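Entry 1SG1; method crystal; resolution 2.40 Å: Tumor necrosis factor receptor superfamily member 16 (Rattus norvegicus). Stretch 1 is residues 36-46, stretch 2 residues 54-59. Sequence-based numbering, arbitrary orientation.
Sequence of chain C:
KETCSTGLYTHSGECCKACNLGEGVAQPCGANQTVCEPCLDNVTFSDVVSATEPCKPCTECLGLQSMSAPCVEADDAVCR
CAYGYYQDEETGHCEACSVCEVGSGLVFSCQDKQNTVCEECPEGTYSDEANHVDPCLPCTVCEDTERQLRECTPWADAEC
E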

# COMPACT_ATOMS: atom_id res chain seq x y z
N CYS C 36 -33.00 -10.72 0.95
CA CYS C 36 -31.61 -10.28 0.89
C CYS C 36 -30.81 -11.02 -0.18
O CYS C 36 -30.88 -12.24 -0.29
CB CYS C 36 -30.92 -10.55 2.23
SG CYS C 36 -31.71 -9.85 3.70
N GLU C 37 -30.06 -10.28 -0.95
CA GLU C 37 -29.18 -10.93 -1.91
C GLU C 37 -27.79 -10.31 -1.74
O GLU C 37 -27.66 -9.13 -1.42
CB GLU C 37 -29.68 -10.74 -3.35
CG GLU C 37 -29.37 -9.39 -3.96
CD GLU C 37 -29.74 -9.32 -5.44
OE1 GLU C 37 -30.94 -9.18 -5.76
OE2 GLU C 37 -28.82 -9.41 -6.28
N PRO C 38 -26.73 -11.12 -1.91
CA PRO C 38 -25.35 -10.65 -1.77
C PRO C 38 -24.98 -9.51 -2.73
O PRO C 38 -25.49 -9.45 -3.85
CB PRO C 38 -24.54 -11.91 -2.04
CG PRO C 38 -25.39 -12.97 -1.45
CD PRO C 38 -26.76 -12.59 -1.97
N CYS C 39 -24.11 -8.62 -2.29
CA CYS C 39 -23.64 -7.52 -3.12
C CYS C 39 -22.56 -8.00 -4.09
O CYS C 39 -21.95 -9.04 -3.88
CB CYS C 39 -23.05 -6.41 -2.25
SG CYS C 39 -24.16 -5.81 -0.95
N LEU C 40 -22.31 -7.22 -5.14
CA LEU C 40 -21.31 -7.57 -6.16
C LEU C 40 -19.93 -6.93 -5.96
O LEU C 40 -19.80 -5.71 -6.01
CB LEU C 40 -21.83 -7.18 -7.54
CG LEU C 40 -21.41 -8.07 -8.72
CD1 LEU C 40 -22.29 -9.32 -8.74
CD2 LEU C 40 -21.58 -7.30 -10.03
N ASP C 41 -18.91 -7.77 -5.75
CA ASP C 41 -17.53 -7.30 -5.57
C ASP C 41 -17.19 -6.34 -6.70
O ASP C 41 -17.43 -6.63 -7.85
CB ASP C 41 -16.57 -8.48 -5.59
CG ASP C 41 -15.13 -8.07 -5.38
OD1 ASP C 41 -14.49 -7.67 -6.37
OD2 ASP C 41 -14.65 -8.15 -4.23
N ASN C 42 -16.65 -5.20 -6.32
CA ASN C 42 -16.28 -4.13 -7.23
C ASN C 42 -17.48 -3.34 -7.75
O ASN C 42 -17.31 -2.31 -8.36
CB ASN C 42 -15.47 -4.66 -8.41
CG ASN C 42 -14.79 -3.56 -9.19
OD1 ASN C 42 -14.27 -2.61 -8.61
ND2 ASN C 42 -14.77 -3.70 -10.51
N VAL C 43 -18.68 -3.81 -7.47
CA VAL C 43 -19.86 -3.09 -7.92
C VAL C 43 -20.74 -2.54 -6.79
O VAL C 43 -21.18 -1.38 -6.84
CB VAL C 43 -20.72 -3.98 -8.81
CG1 VAL C 43 -21.96 -3.23 -9.24
CG2 VAL C 43 -19.91 -4.41 -10.03
N THR C 44 -20.98 -3.36 -5.78
CA THR C 44 -21.85 -2.98 -4.67
C THR C 44 -21.38 -3.56 -3.36
O THR C 44 -20.82 -4.66 -3.29
CB THR C 44 -23.31 -3.47 -4.89
OG1 THR C 44 -23.32 -4.90 -5.02
CG2 THR C 44 -23.94 -2.82 -6.14
N PHE C 45 -21.66 -2.83 -2.29
CA PHE C 45 -21.26 -3.26 -0.96
C PHE C 45 -22.37 -2.95 0.04
O PHE C 45 -23.26 -2.13 -0.22
CB PHE C 45 -19.99 -2.50 -0.56
CG PHE C 45 -20.22 -1.04 -0.34
CD1 PHE C 45 -20.35 -0.52 0.95
CD2 PHE C 45 -20.43 -0.19 -1.43
CE1 PHE C 45 -20.68 0.82 1.14
CE2 PHE C 45 -20.76 1.14 -1.24
CZ PHE C 45 -20.89 1.65 0.03
N SER C 46 -22.28 -3.60 1.19
CA SER C 46 -23.21 -3.40 2.28
C SER C 46 -22.40 -3.56 3.54
O SER C 46 -22.09 -4.67 3.93
CB SER C 46 -24.33 -4.45 2.28
OG SER C 46 -25.20 -4.28 3.40
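Stretch 2, residues 54-59: PCKPCT

A disulfide ties the two stretches together beside a very short antiparallel ladder. C39 SG and C55 SG are 2.0 Å apart, with a chi3 of -88°. Both cysteines have chi1 in the m well, and both CA-to-CB bonds point toward the other stretch.

Stretch 2 is extended throughout. Its strand covers K56 and P57 and runs antiparallel to T44 and F45. F45 and K56 form the hydrogen-bonded pair, with CA atoms 5.7 Å apart. F45 N donates to K56 O at 3.2 Å, and K56 N donates to F45 O at 3.1 Å. T44 and P57 form the non-hydrogen-bonded pair, and their CA atoms are 4.8 Å apart. P57 has no amide hydrogen to give, which suits this position. The next bond follows at C58, whose N donates to V43 O at 3.2 Å and is nearly linear at 174°. A CA-H...O contact from T44 CA to K56 O, 3.3 Å, adds to the ladder.

The side chains of T44 and P57 lie on one face of the sheet, those of F45 and K56 on the other. T44 CB packs against C55 CB at 3.5 Å. The F45 ring turns back toward stretch 2. Its CE2 lies 4.0 Å from K56 CB and 3.6 Å from P57 O, which sits at the ring edge. The end of the K56 side chain leads away from stretch 1.

C58 SG lies 3.9 Å from F45 CD2 and 3.4 Å from T44 N. That amide is already bonded within its own stretch, to L40 O at 2.6 Å. L40 N in turn donates to T44 OG1 at 2.5 Å, closing the turn that leads into the strand.

Near the start of stretch 2, one water bridges the stretches, donating to S46 OG at 3.0 Å and P54 O at 2.6 Å.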

# COMPACT_ATOMS: atom_id res chain seq x y z
N PRO C 54 -30.33 -1.50 0.97
CA PRO C 54 -29.95 -2.27 -0.22
C PRO C 54 -28.46 -2.13 -0.47
O PRO C 54 -27.81 -1.31 0.17
CB PRO C 54 -30.75 -1.58 -1.31
CG PRO C 54 -30.56 -0.13 -0.92
CD PRO C 54 -30.80 -0.15 0.58
N CYS C 55 -27.90 -2.91 -1.39
CA CYS C 55 -26.48 -2.77 -1.67
C CYS C 55 -26.28 -1.44 -2.34
O CYS C 55 -26.88 -1.17 -3.38
CB CYS C 55 -25.95 -3.87 -2.59
SG CYS C 55 -25.95 -5.55 -1.91
N LYS C 56 -25.44 -0.60 -1.75
CA LYS C 56 -25.17 0.71 -2.31
C LYS C 56 -24.06 0.64 -3.35
O LYS C 56 -23.19 -0.24 -3.33
CB LYS C 56 -24.76 1.69 -1.22
CG LYS C 56 -25.79 1.92 -0.15
CD LYS C 56 -25.21 2.81 0.92
CE LYS C 56 -24.73 4.14 0.35
NZ LYS C 56 -25.82 4.90 -0.33
N PRO C 57 -24.08 1.58 -4.29
CA PRO C 57 -23.08 1.64 -5.35
C PRO C 57 -21.70 2.05 -4.82
O PRO C 57 -21.55 3.09 -4.18
CB PRO C 57 -23.68 2.65 -6.33
CG PRO C 57 -24.46 3.57 -5.42
CD PRO C 57 -25.13 2.60 -4.48
N CYS C 58 -20.71 1.22 -5.11
CA CYS C 58 -19.34 1.46 -4.70
C CYS C 58 -18.92 2.80 -5.23
O CYS C 58 -19.17 3.09 -6.39
CB CYS C 58 -18.42 0.43 -5.32
SG CYS C 58 -18.50 -1.24 -4.66
N THR C 59 -18.27 3.59 -4.38
CA THR C 59 -17.77 4.92 -4.72
C THR C 59 -16.69 4.77 -5.80
O THR C 59 -15.81 3.93 -5.69
CB THR C 59 -17.13 5.59 -3.48
OG1 THR C 59 -18.13 5.79 -2.47
CG2 THR C 59 -16.49 6.91 -3.84
O HOH W 1 -26.44 -1.79 2.33